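Long-range contacts in beta-galactosidase (Streptococcus pneumoniae, PDB 4CU9), which probably releases galactose from host glycans, the fragment here being a calcium-containing carbohydrate-binding module of the galactose-binding-domain class: residues Ala19-Thr24 with Val62-Ile67; Asp36-Gly41 with Ile177-Leu182; Ala82-Phe87 with Ile149-Lys154; Leu98-Tyr103 with Lys159-Arg164. All coordinates share one frame; numbering follows the deposited sequence.

Interaction 1 of 4, residues Ala19-Thr24 with Val62-Ile67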
# COMPACT_ATOMS: atom_id res chain seq x y z
N ALA A 19 -5.72 -5.55 2.62
CA ALA A 19 -4.96 -4.37 2.33
C ALA A 19 -4.74 -3.65 3.64
O ALA A 19 -5.53 -3.78 4.57
CB ALA A 19 -5.69 -3.49 1.33
N PHE A 20 -3.62 -2.96 3.73
CA PHE A 20 -3.30 -2.15 4.93
C PHE A 20 -2.57 -0.90 4.57
O PHE A 20 -1.88 -0.83 3.51
CB PHE A 20 -2.54 -2.97 5.99
CG PHE A 20 -1.14 -3.29 5.58
CD1 PHE A 20 -0.88 -4.39 4.81
CD2 PHE A 20 -0.13 -2.41 5.88
CE1 PHE A 20 0.43 -4.66 4.39
CE2 PHE A 20 1.16 -2.65 5.46
CZ PHE A 20 1.42 -3.77 4.71
N ALA A 21 -2.62 0.08 5.49
CA ALA A 21 -1.87 1.30 5.36
C ALA A 21 -1.43 1.92 6.69
O ALA A 21 -2.08 1.75 7.71
CB ALA A 21 -2.62 2.33 4.52
N SER A 22 -0.30 2.60 6.65
CA SER A 22 0.17 3.37 7.81
C SER A 22 -0.83 4.47 8.21
O SER A 22 -0.97 4.75 9.42
CB SER A 22 1.56 3.95 7.55
OG SER A 22 1.61 4.84 6.46
N ALA A 23 -1.42 5.12 7.22
CA ALA A 23 -2.46 6.13 7.43
C ALA A 23 -3.48 6.15 6.30
O ALA A 23 -3.14 5.84 5.18
CB ALA A 23 -1.86 7.51 7.54
N THR A 24 -4.72 6.55 6.60
CA THR A 24 -5.74 6.60 5.58
C THR A 24 -6.73 7.72 5.96
O THR A 24 -7.01 7.91 7.14
CB THR A 24 -6.53 5.26 5.48
OG1 THR A 24 -5.68 4.18 5.10
CG2 THR A 24 -7.69 5.33 4.52
N VAL A 62 4.36 7.62 3.49
CA VAL A 62 3.20 6.80 3.80
C VAL A 62 3.47 5.43 3.18
O VAL A 62 4.07 5.35 2.12
CB VAL A 62 1.88 7.45 3.30
CG1 VAL A 62 1.91 7.73 1.80
CG2 VAL A 62 0.64 6.65 3.66
N SER A 63 3.04 4.37 3.87
CA SER A 63 3.13 3.01 3.35
C SER A 63 1.78 2.38 3.18
O SER A 63 0.86 2.59 4.00
CB SER A 63 3.96 2.15 4.29
OG SER A 63 5.24 2.70 4.45
N ALA A 64 1.64 1.64 2.10
CA ALA A 64 0.42 0.87 1.89
C ALA A 64 0.82 -0.48 1.31
O ALA A 64 1.84 -0.60 0.58
CB ALA A 64 -0.56 1.62 1.02
N GLY A 65 0.10 -1.52 1.71
CA GLY A 65 0.44 -2.86 1.31
C GLY A 65 -0.65 -3.90 1.37
O GLY A 65 -1.84 -3.58 1.61
N VAL A 66 -0.25 -5.15 1.18
CA VAL A 66 -1.16 -6.30 1.27
C VAL A 66 -0.57 -7.38 2.14
O VAL A 66 0.61 -7.76 2.01
CB VAL A 66 -1.52 -6.88 -0.12
CG1 VAL A 66 -2.45 -8.08 -0.01
CG2 VAL A 66 -2.11 -5.81 -1.06
N ILE A 67 -1.38 -7.85 3.07
CA ILE A 67 -1.17 -9.10 3.80
C ILE A 67 -1.86 -10.26 3.05
O ILE A 67 -3.07 -10.23 2.84
CB ILE A 67 -1.79 -9.02 5.20
CG1 ILE A 67 -1.15 -7.91 6.00
CG2 ILE A 67 -1.61 -10.35 5.92
CD1 ILE A 67 -2.00 -7.41 7.16
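Phe-20 lays its ring over the backbone of Gly-65, at the centre of an antiparallel beta ladder in this galactose-binding-like beta-sandwich. CG of Phe-20 sits between the backbone N and the carbonyl carbon (chi1 70°), which starts the side chain toward the partner strand; the ring then lies across Gly-65. With no side chain on Gly-65 to intervene, its CA comes over the ring face in a CH-pi contact, 3.9 Å from the Phe-20 centroid and offset toward the rim. Further along, the ring carbon CD1 of Phe-20 meets CG1 of Ile-67 at 3.7 Å, so the aromatic group spans three residues of the opposite strand. Phe-126 and Tyr-117 pack round the same side chain.

Beneath the ring, Phe-20 and Gly-65 form a hydrogen-bonded pair: Phe-20 N to Gly-65 O and Gly-65 N to Phe-20 O are both 2.8 Å. The flanking pairs, Ala-19 with Val-66 and Ala-21 with Ala-64, direct their side chains to the other face. There CB of Ala-21 and CB of Ala-64 lie 4.1 Å apart, and both residues touch Trp-49. Strand 61-70 is an interior strand here, since Ala-64 and Val-66 bond through their backbones to strand 160-166 on its other side.

At Ser-22 the chain leaves the ladder. Its N still reaches Ser-63 O (2.9 Å), but the next acceptor comes from a side chain. OG of Ser-22 points at the partner strand, with CG2 of Val-62 beside it, and takes an almost straight bond (172°) from the backbone N of Ser-63 at 3.0 Å.

Interaction 2 of 4, residues Asp36-Gly41 with Ile177-Leu182. With CA (calcium ion), chain C.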
# COMPACT_ATOMS: atom_id res chain seq x y z
N ASP A 36 -9.39 -0.68 1.83
CA ASP A 36 -9.90 -1.89 1.22
C ASP A 36 -10.16 -1.73 -0.27
O ASP A 36 -10.28 -2.72 -0.95
CB ASP A 36 -11.17 -2.34 1.96
CG ASP A 36 -10.84 -3.00 3.33
OD1 ASP A 36 -10.02 -3.95 3.38
OD2 ASP A 36 -11.41 -2.58 4.37
N TYR A 37 -10.21 -0.50 -0.78
CA TYR A 37 -10.34 -0.30 -2.21
C TYR A 37 -9.05 -0.63 -2.97
O TYR A 37 -9.09 -0.75 -4.20
CB TYR A 37 -10.76 1.14 -2.55
CG TYR A 37 -12.13 1.54 -2.06
CD1 TYR A 37 -13.13 0.60 -1.93
CD2 TYR A 37 -12.42 2.86 -1.73
CE1 TYR A 37 -14.40 0.95 -1.47
CE2 TYR A 37 -13.70 3.22 -1.30
CZ TYR A 37 -14.68 2.25 -1.17
OH TYR A 37 -15.98 2.54 -0.72
N LEU A 38 -7.94 -0.81 -2.25
CA LEU A 38 -6.67 -1.16 -2.87
C LEU A 38 -6.63 -2.54 -3.53
O LEU A 38 -5.90 -2.72 -4.50
CB LEU A 38 -5.53 -1.17 -1.86
CG LEU A 38 -4.98 0.17 -1.38
CD1 LEU A 38 -3.82 -0.10 -0.44
CD2 LEU A 38 -4.50 1.01 -2.54
N ASN A 39 -7.38 -3.50 -2.99
CA ASN A 39 -7.36 -4.85 -3.58
C ASN A 39 -8.71 -5.44 -3.88
O ASN A 39 -8.90 -6.64 -3.72
CB ASN A 39 -6.53 -5.81 -2.71
CG ASN A 39 -7.17 -6.07 -1.37
OD1 ASN A 39 -7.94 -5.26 -0.89
ND2 ASN A 39 -6.84 -7.21 -0.75
N ASP A 40 -9.64 -4.62 -4.35
CA ASP A 40 -10.99 -5.10 -4.63
C ASP A 40 -11.20 -5.43 -6.11
O ASP A 40 -12.30 -5.72 -6.54
CB ASP A 40 -12.02 -4.07 -4.15
CG ASP A 40 -11.94 -2.77 -4.87
OD1 ASP A 40 -11.07 -2.53 -5.73
OD2 ASP A 40 -12.77 -1.93 -4.58
N GLY A 41 -10.15 -5.35 -6.91
CA GLY A 41 -10.30 -5.60 -8.34
C GLY A 41 -10.91 -4.46 -9.14
O GLY A 41 -10.89 -4.52 -10.37
N ILE A 177 -5.76 3.55 -6.62
CA ILE A 177 -6.98 2.84 -6.96
C ILE A 177 -6.83 1.33 -6.82
O ILE A 177 -7.80 0.64 -6.57
CB ILE A 177 -7.41 3.24 -8.38
CG1 ILE A 177 -7.90 4.68 -8.37
CG2 ILE A 177 -8.49 2.32 -8.95
CD1 ILE A 177 -7.85 5.33 -9.74
N GLU A 178 -5.62 0.82 -7.06
CA GLU A 178 -5.37 -0.59 -6.94
C GLU A 178 -3.90 -0.86 -6.68
O GLU A 178 -3.02 -0.16 -7.17
CB GLU A 178 -5.87 -1.36 -8.18
CG GLU A 178 -5.99 -2.87 -7.98
CD GLU A 178 -7.22 -3.32 -7.21
OE1 GLU A 178 -8.10 -2.47 -6.86
OE2 GLU A 178 -7.34 -4.54 -6.96
N MET A 179 -3.66 -1.90 -5.89
CA MET A 179 -2.30 -2.38 -5.63
C MET A 179 -2.41 -3.89 -5.61
O MET A 179 -3.21 -4.42 -4.86
CB MET A 179 -1.82 -1.86 -4.29
CG MET A 179 -0.53 -2.46 -3.81
SD MET A 179 -0.04 -1.90 -2.19
CE MET A 179 0.13 -0.14 -2.34
N THR A 180 -1.58 -4.55 -6.40
CA THR A 180 -1.61 -6.01 -6.54
C THR A 180 -0.18 -6.56 -6.54
O THR A 180 0.76 -5.92 -7.08
CB THR A 180 -2.28 -6.41 -7.87
OG1 THR A 180 -3.45 -5.63 -8.09
CG2 THR A 180 -2.69 -7.84 -7.85
N PHE A 181 -0.03 -7.75 -5.94
CA PHE A 181 1.21 -8.51 -6.01
C PHE A 181 0.91 -9.84 -6.65
O PHE A 181 -0.15 -10.42 -6.38
CB PHE A 181 1.80 -8.68 -4.62
CG PHE A 181 2.10 -7.37 -3.96
CD1 PHE A 181 3.25 -6.67 -4.29
CD2 PHE A 181 1.18 -6.78 -3.11
CE1 PHE A 181 3.51 -5.44 -3.71
CE2 PHE A 181 1.42 -5.54 -2.54
CZ PHE A 181 2.58 -4.86 -2.87
N LEU A 182 1.82 -10.35 -7.48
CA LEU A 182 1.52 -11.56 -8.25
C LEU A 182 2.69 -12.52 -8.31
O LEU A 182 3.82 -12.11 -8.17
CB LEU A 182 1.11 -11.19 -9.66
CG LEU A 182 -0.15 -10.33 -9.84
CD1 LEU A 182 -0.35 -10.03 -11.31
CD2 LEU A 182 -1.41 -10.98 -9.27
CA CA C . -9.55 -0.84 -6.39
O HOH W 1 -11.10 0.88 -6.45
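Tyr-37 and Ile-177 meet through their carbonyl oxygens, which converge because both bind the same calcium ion. The metal bonds come first. Tyr-37 O lies 2.2 Å from the calcium and Ile-177 O 2.3 Å, while each segment adds one carboxylate oxygen: Asp-40 OD1 at 2.4 Å from the calcium and Glu-178 OE1 at 2.2 Å. A water and the carbonyl O of Asp-42 complete the shell. The two carboxylates are nearly coplanar, their planes 17° apart, and each gives one oxygen to the metal; the positive ion presumably offsets the repulsion between these crowded oxygens.

Hydrogen bonds and a salt bridge fix the ligands. The side chain of Glu-178 bends at chi2 (78°), and beyond that bend its second oxygen, OE2, accepts from Gly-41 N on the syn side at 2.9 Å, the N-H lying somewhat out of the carboxylate plane. Asp-40 is held instead by a salt bridge from its OD2 to Arg-47. Between the backbones, Met-179 N donates to Leu-38 O at 2.8 Å.

Apolar packing is lighter: CD2 of Leu-38 rests 4.3 Å from CB of Met-179, and both side chains reach Ala-64.

Ile-177 and Glu-178 both face His-85 in a classic beta bulge, where the chain turns a corner. Loop and bulge together make a calcium site, probably structural, as in many galactose-binding-like carbohydrate-binding modules.

Interaction 3 of 4, residues Ala82-Phe87 with Ile149-Lys154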
# COMPACT_ATOMS: atom_id res chain seq x y z
N ALA A 82 4.15 -6.93 -9.65
CA ALA A 82 3.20 -6.06 -8.96
C ALA A 82 2.56 -5.14 -9.95
O ALA A 82 3.09 -4.86 -11.02
CB ALA A 82 3.89 -5.26 -7.87
N LYS A 83 1.38 -4.66 -9.57
CA LYS A 83 0.67 -3.63 -10.33
C LYS A 83 0.30 -2.51 -9.40
O LYS A 83 -0.10 -2.74 -8.25
CB LYS A 83 -0.59 -4.17 -10.95
CG LYS A 83 -0.28 -5.12 -12.09
CD LYS A 83 -1.51 -5.87 -12.52
CE LYS A 83 -1.18 -6.93 -13.55
NZ LYS A 83 -1.16 -6.33 -14.90
N LEU A 84 0.40 -1.30 -9.94
CA LEU A 84 0.12 -0.09 -9.21
C LEU A 84 -0.79 0.80 -10.04
O LEU A 84 -0.46 1.07 -11.21
CB LEU A 84 1.45 0.64 -8.98
CG LEU A 84 2.46 -0.01 -8.05
CD1 LEU A 84 3.80 0.70 -8.09
CD2 LEU A 84 1.92 0.12 -6.66
N HIS A 85 -1.91 1.25 -9.47
CA HIS A 85 -2.78 2.22 -10.16
C HIS A 85 -2.95 3.44 -9.26
O HIS A 85 -3.64 3.36 -8.23
CB HIS A 85 -4.15 1.59 -10.41
CG HIS A 85 -4.99 2.31 -11.42
ND1 HIS A 85 -4.70 3.55 -11.92
CD2 HIS A 85 -6.14 1.92 -12.03
CE1 HIS A 85 -5.62 3.91 -12.81
NE2 HIS A 85 -6.50 2.93 -12.90
N PHE A 86 -2.34 4.55 -9.63
CA PHE A 86 -2.40 5.77 -8.86
C PHE A 86 -3.51 6.68 -9.34
O PHE A 86 -3.93 6.61 -10.51
CB PHE A 86 -1.06 6.50 -8.90
CG PHE A 86 0.05 5.75 -8.23
CD1 PHE A 86 0.10 5.70 -6.85
CD2 PHE A 86 1.04 5.13 -8.95
CE1 PHE A 86 1.10 5.01 -6.21
CE2 PHE A 86 2.05 4.47 -8.32
CZ PHE A 86 2.09 4.42 -6.95
N PHE A 87 -3.92 7.58 -8.45
CA PHE A 87 -4.96 8.54 -8.74
C PHE A 87 -4.41 9.91 -8.41
O PHE A 87 -3.49 10.02 -7.62
CB PHE A 87 -6.17 8.28 -7.85
CG PHE A 87 -7.23 9.36 -7.88
CD1 PHE A 87 -8.19 9.37 -8.87
CD2 PHE A 87 -7.30 10.32 -6.88
CE1 PHE A 87 -9.18 10.34 -8.89
CE2 PHE A 87 -8.30 11.27 -6.87
CZ PHE A 87 -9.24 11.29 -7.89
N ILE A 149 0.52 0.64 -13.74
CA ILE A 149 1.96 0.47 -13.85
C ILE A 149 2.29 -0.97 -13.50
O ILE A 149 1.79 -1.49 -12.51
CB ILE A 149 2.72 1.41 -12.89
CG1 ILE A 149 2.47 2.88 -13.24
CG2 ILE A 149 4.21 1.10 -12.93
CD1 ILE A 149 2.66 3.81 -12.06
N ASN A 150 3.14 -1.60 -14.31
CA ASN A 150 3.51 -2.97 -14.07
C ASN A 150 4.96 -2.99 -13.60
O ASN A 150 5.80 -2.25 -14.13
CB ASN A 150 3.31 -3.86 -15.31
CG ASN A 150 1.86 -3.92 -15.77
OD1 ASN A 150 1.05 -4.69 -15.25
ND2 ASN A 150 1.53 -3.10 -16.77
N VAL A 151 5.23 -3.81 -12.60
CA VAL A 151 6.52 -3.89 -11.93
C VAL A 151 6.99 -5.33 -11.85
O VAL A 151 6.20 -6.22 -11.61
CB VAL A 151 6.38 -3.34 -10.49
CG1 VAL A 151 7.57 -3.72 -9.60
CG2 VAL A 151 6.12 -1.84 -10.45
N THR A 152 8.29 -5.55 -12.08
CA THR A 152 8.91 -6.85 -11.86
C THR A 152 10.03 -6.75 -10.85
O THR A 152 10.68 -5.71 -10.65
CB THR A 152 9.49 -7.43 -13.17
OG1 THR A 152 10.34 -6.45 -13.76
CG2 THR A 152 8.43 -7.74 -14.12
N PHE A 153 10.28 -7.87 -10.20
CA PHE A 153 11.38 -8.00 -9.30
C PHE A 153 11.81 -9.46 -9.20
O PHE A 153 11.09 -10.35 -9.63
CB PHE A 153 11.07 -7.38 -7.92
CG PHE A 153 9.68 -7.69 -7.38
CD1 PHE A 153 8.58 -6.98 -7.82
CD2 PHE A 153 9.50 -8.71 -6.47
CE1 PHE A 153 7.31 -7.27 -7.33
CE2 PHE A 153 8.25 -9.00 -5.95
CZ PHE A 153 7.15 -8.29 -6.40
N LYS A 154 12.98 -9.71 -8.64
CA LYS A 154 13.40 -11.08 -8.37
C LYS A 154 12.44 -11.68 -7.31
O LYS A 154 12.05 -11.02 -6.34
CB LYS A 154 14.86 -11.11 -7.92
CG LYS A 154 15.34 -12.49 -7.51
CD LYS A 154 16.86 -12.54 -7.38
CE LYS A 154 17.29 -13.94 -6.98
NZ LYS A 154 18.70 -14.24 -7.35
O HOH W 2 2.64 -7.07 -13.54
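Lys-83 and Asn-150 both carry CG anti to the carbonyl carbon (chi1 -71° and -61°), and the two side chains run side by side off one face of the sheet. The lysine chain is extended until a bend at chi4 (-85°) turns NZ back onto Asn-150 OD1. The bond is 2.8 Å between NZ and OD1, and the amine approaches nearly along the C=O axis. Glu-148 OE2 forms a salt bridge with the same NZ.

The backbones form an antiparallel ladder with Lys-83 and Asn-150 as its non-hydrogen-bonded pair. On either side of them, Ala-82 bonds in both directions with Val-151, and Leu-84 with Ile-149; the shortest of these bonds is Ile-149 N to Leu-84 O, 2.7 Å.

The other face is apolar. CB of Leu-84 lies 4.2 Å from CB of Ile-149, and the CD1 methyl of Leu-84 reaches diagonally to CG2 of Val-151, also at 4.2 Å. CD1 of Ile-149 comes to the edge of the Phe-86 ring, near its plane and 3.7 Å from CD2. At the far end, CE1 of Phe-153 sits 4.0 Å from CB of Ala-82.

This apolar face looks into the sandwich, where Leu-84 and Val-151 both pack on Trp-163 of strand 160-166. Within the sheet, strand 73-86 continues on its other side to strand 173-182, and strand 149-158 to strand 132-139.

Interaction 4 of 4, residues Leu98-Tyr103 with Lys159-Arg164. Unlike the reference sequence in segment 159-164: Ala-160 (reference Val). With EDO (1,2-ethanediol), chain D.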
# COMPACT_ATOMS: atom_id res chain seq x y z
N LEU A 98 9.17 5.86 -4.31
CA LEU A 98 8.43 4.58 -4.26
C LEU A 98 9.48 3.50 -3.93
O LEU A 98 10.41 3.30 -4.73
CB LEU A 98 7.79 4.34 -5.67
CG LEU A 98 6.91 3.14 -5.96
CD1 LEU A 98 5.61 3.16 -5.16
CD2 LEU A 98 6.55 3.02 -7.42
N VAL A 99 9.39 2.87 -2.77
CA VAL A 99 10.28 1.75 -2.40
C VAL A 99 9.43 0.51 -2.17
O VAL A 99 8.41 0.57 -1.41
CB VAL A 99 11.06 2.03 -1.10
CG1 VAL A 99 11.91 0.84 -0.71
CG2 VAL A 99 11.90 3.30 -1.25
N LEU A 100 9.80 -0.58 -2.82
CA LEU A 100 9.13 -1.87 -2.58
C LEU A 100 9.79 -2.57 -1.40
O LEU A 100 11.00 -2.74 -1.37
CB LEU A 100 9.21 -2.78 -3.82
CG LEU A 100 8.58 -4.18 -3.74
CD1 LEU A 100 7.08 -4.10 -3.50
CD2 LEU A 100 8.85 -4.95 -5.02
N GLU A 101 8.99 -3.09 -0.49
CA GLU A 101 9.50 -3.83 0.64
C GLU A 101 8.72 -5.09 0.94
O GLU A 101 7.50 -5.18 0.78
CB GLU A 101 9.51 -2.95 1.90
CG GLU A 101 10.40 -1.73 1.77
CD GLU A 101 10.37 -0.80 2.96
OE1 GLU A 101 9.28 -0.64 3.57
OE2 GLU A 101 11.45 -0.23 3.28
N ARG A 102 9.47 -6.07 1.44
CA ARG A 102 8.88 -7.33 1.88
C ARG A 102 8.98 -7.43 3.39
O ARG A 102 9.95 -6.98 3.99
CB ARG A 102 9.57 -8.52 1.21
CG ARG A 102 11.04 -8.68 1.54
CD ARG A 102 11.66 -9.82 0.73
NE ARG A 102 13.11 -9.93 0.91
CZ ARG A 102 13.71 -10.70 1.81
NH1 ARG A 102 13.01 -11.43 2.65
NH2 ARG A 102 15.03 -10.75 1.86
N TYR A 103 7.97 -8.02 4.02
CA TYR A 103 7.95 -8.13 5.46
C TYR A 103 8.96 -9.19 5.91
O TYR A 103 8.97 -10.29 5.38
CB TYR A 103 6.55 -8.44 5.96
CG TYR A 103 6.45 -8.50 7.45
CD1 TYR A 103 6.56 -7.34 8.21
CD2 TYR A 103 6.27 -9.73 8.12
CE1 TYR A 103 6.49 -7.40 9.59
CE2 TYR A 103 6.22 -9.78 9.51
CZ TYR A 103 6.32 -8.61 10.22
OH TYR A 103 6.24 -8.63 11.61
N LYS A 159 4.84 -12.91 3.62
CA LYS A 159 3.48 -12.92 4.15
C LYS A 159 2.80 -11.57 3.95
O LYS A 159 1.57 -11.45 4.10
CB LYS A 159 3.54 -13.28 5.62
CG LYS A 159 3.89 -14.74 5.82
CD LYS A 159 4.07 -15.18 7.25
CE LYS A 159 4.58 -16.64 7.22
NZ LYS A 159 4.68 -17.36 8.52
N ALA A 160 3.61 -10.56 3.64
CA ALA A 160 3.10 -9.20 3.41
C ALA A 160 4.11 -8.45 2.57
O ALA A 160 5.33 -8.64 2.75
CB ALA A 160 2.89 -8.45 4.72
N MET A 161 3.61 -7.62 1.66
CA MET A 161 4.45 -6.74 0.83
C MET A 161 3.87 -5.35 0.98
O MET A 161 2.69 -5.20 1.29
CB MET A 161 4.39 -7.15 -0.64
CG MET A 161 4.95 -8.54 -0.89
SD MET A 161 6.74 -8.73 -0.79
CE MET A 161 7.30 -7.64 -2.07
N ARG A 162 4.71 -4.34 0.84
CA ARG A 162 4.25 -2.97 0.83
C ARG A 162 5.09 -2.09 -0.08
O ARG A 162 6.21 -2.42 -0.49
CB ARG A 162 4.23 -2.37 2.26
CG ARG A 162 5.57 -1.95 2.80
CD ARG A 162 5.48 -1.44 4.19
NE ARG A 162 6.74 -0.84 4.59
CZ ARG A 162 6.93 -0.17 5.71
NH1 ARG A 162 5.92 -0.01 6.58
NH2 ARG A 162 8.13 0.32 5.97
N TRP A 163 4.51 -0.92 -0.35
CA TRP A 163 5.22 0.16 -1.00
C TRP A 163 5.35 1.27 0.02
O TRP A 163 4.31 1.75 0.60
CB TRP A 163 4.47 0.66 -2.24
CG TRP A 163 4.45 -0.30 -3.36
CD1 TRP A 163 3.52 -1.22 -3.61
CD2 TRP A 163 5.48 -0.49 -4.33
NE1 TRP A 163 3.85 -1.96 -4.72
CE2 TRP A 163 5.07 -1.53 -5.18
CE3 TRP A 163 6.69 0.13 -4.58
CZ2 TRP A 163 5.82 -1.93 -6.28
CZ3 TRP A 163 7.45 -0.29 -5.70
CH2 TRP A 163 6.98 -1.30 -6.52
N ARG A 164 6.59 1.64 0.31
CA ARG A 164 6.91 2.77 1.19
C ARG A 164 7.12 3.98 0.31
O ARG A 164 8.04 4.03 -0.51
CB ARG A 164 8.11 2.47 2.07
CG ARG A 164 8.52 3.64 3.00
CD ARG A 164 9.46 3.15 4.08
NE ARG A 164 10.70 2.61 3.55
CZ ARG A 164 11.70 3.33 3.05
NH1 ARG A 164 11.67 4.66 3.02
NH2 ARG A 164 12.78 2.71 2.60
C1 EDO D . 6.33 2.52 9.36
O1 EDO D . 5.35 2.31 8.31
C2 EDO D . 7.47 1.49 9.40
O2 EDO D . 8.42 1.78 8.38
O HOH W 3 13.92 0.26 2.55
O HOH W 4 6.88 -12.15 5.44
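Glu-101 is held by two arginines of the opposite strand, one on each carboxylate oxygen. Arg-162 takes OE1 side-on with two nitrogens, NE at 2.7 Å from OE1 and NH2 at 2.8 Å. Carboxylate and guanidinium are nearly coplanar, 10° apart, with NH2 using the syn lone pair of OE1 and NE coming in almost in line with its C-O bond. Arg-164 arrives quite differently. Its NE lies 2.9 Å from Glu-101 OE2 but above the carboxylate, 48° out of that plane, and a water bridges OE2 and NH2 of Arg-164. Two positive neighbours would be expected to keep Glu-101 ionised.

CG of Arg-162 sits between the backbone N and the carbonyl carbon (chi1 78°), and the chain then extends to NE alongside Glu-101. NH1 and NH2 of the guanidinium bind an ethanediol, and Trp-132 makes a cation-pi contact with the same guanidinium. The diol, probably from the crystallisation liquor, is also bound by Tyr-117 OH; such molecules often mark pockets.

The frame is an antiparallel beta ladder within the sandwich of the galactose-binding-like domain, running from Val-99 with Arg-164 to Tyr-103 N bonded to Ala-160 O. The opposite face of the ladder, with Leu-100, Trp-163 and Met-161, is mostly apolar, Arg-102 excepted. There the CD1 methyl of Leu-100 stands over the six-membered ring of Trp-163, 3.8 Å from its centroid, and CD1 of Leu-98 approaches CE3 of Trp-163 obliquely at 3.3 Å. Toward the far end Met-161, bent at chi2, places SD 3.5 Å from CB of Arg-102.

In the fold
From the N terminus, strand 18-21 pairs with strand 61-70 in interaction 1, closing a loop of 37 residues. That loop contains 36-41, whose partner 177-182 lies near the C terminus, so interactions 1 and 2 cross, and interaction 2 joins an early loop to the last strand around calcium. Interactions 3 and 4 both fall within its long span and cross each other, 98-103 preceding 149-154 and 159-164 following it. Strand 160-166 bonds to strand 61-70, joining interactions 4 and 1, while strands 73-86 and 173-182 join 3 and 2. Between these layers Trp-163 touches Met-179 and Phe-181, and so carries interaction 4 against interaction 2 as well as interaction 3 in the sandwich interior.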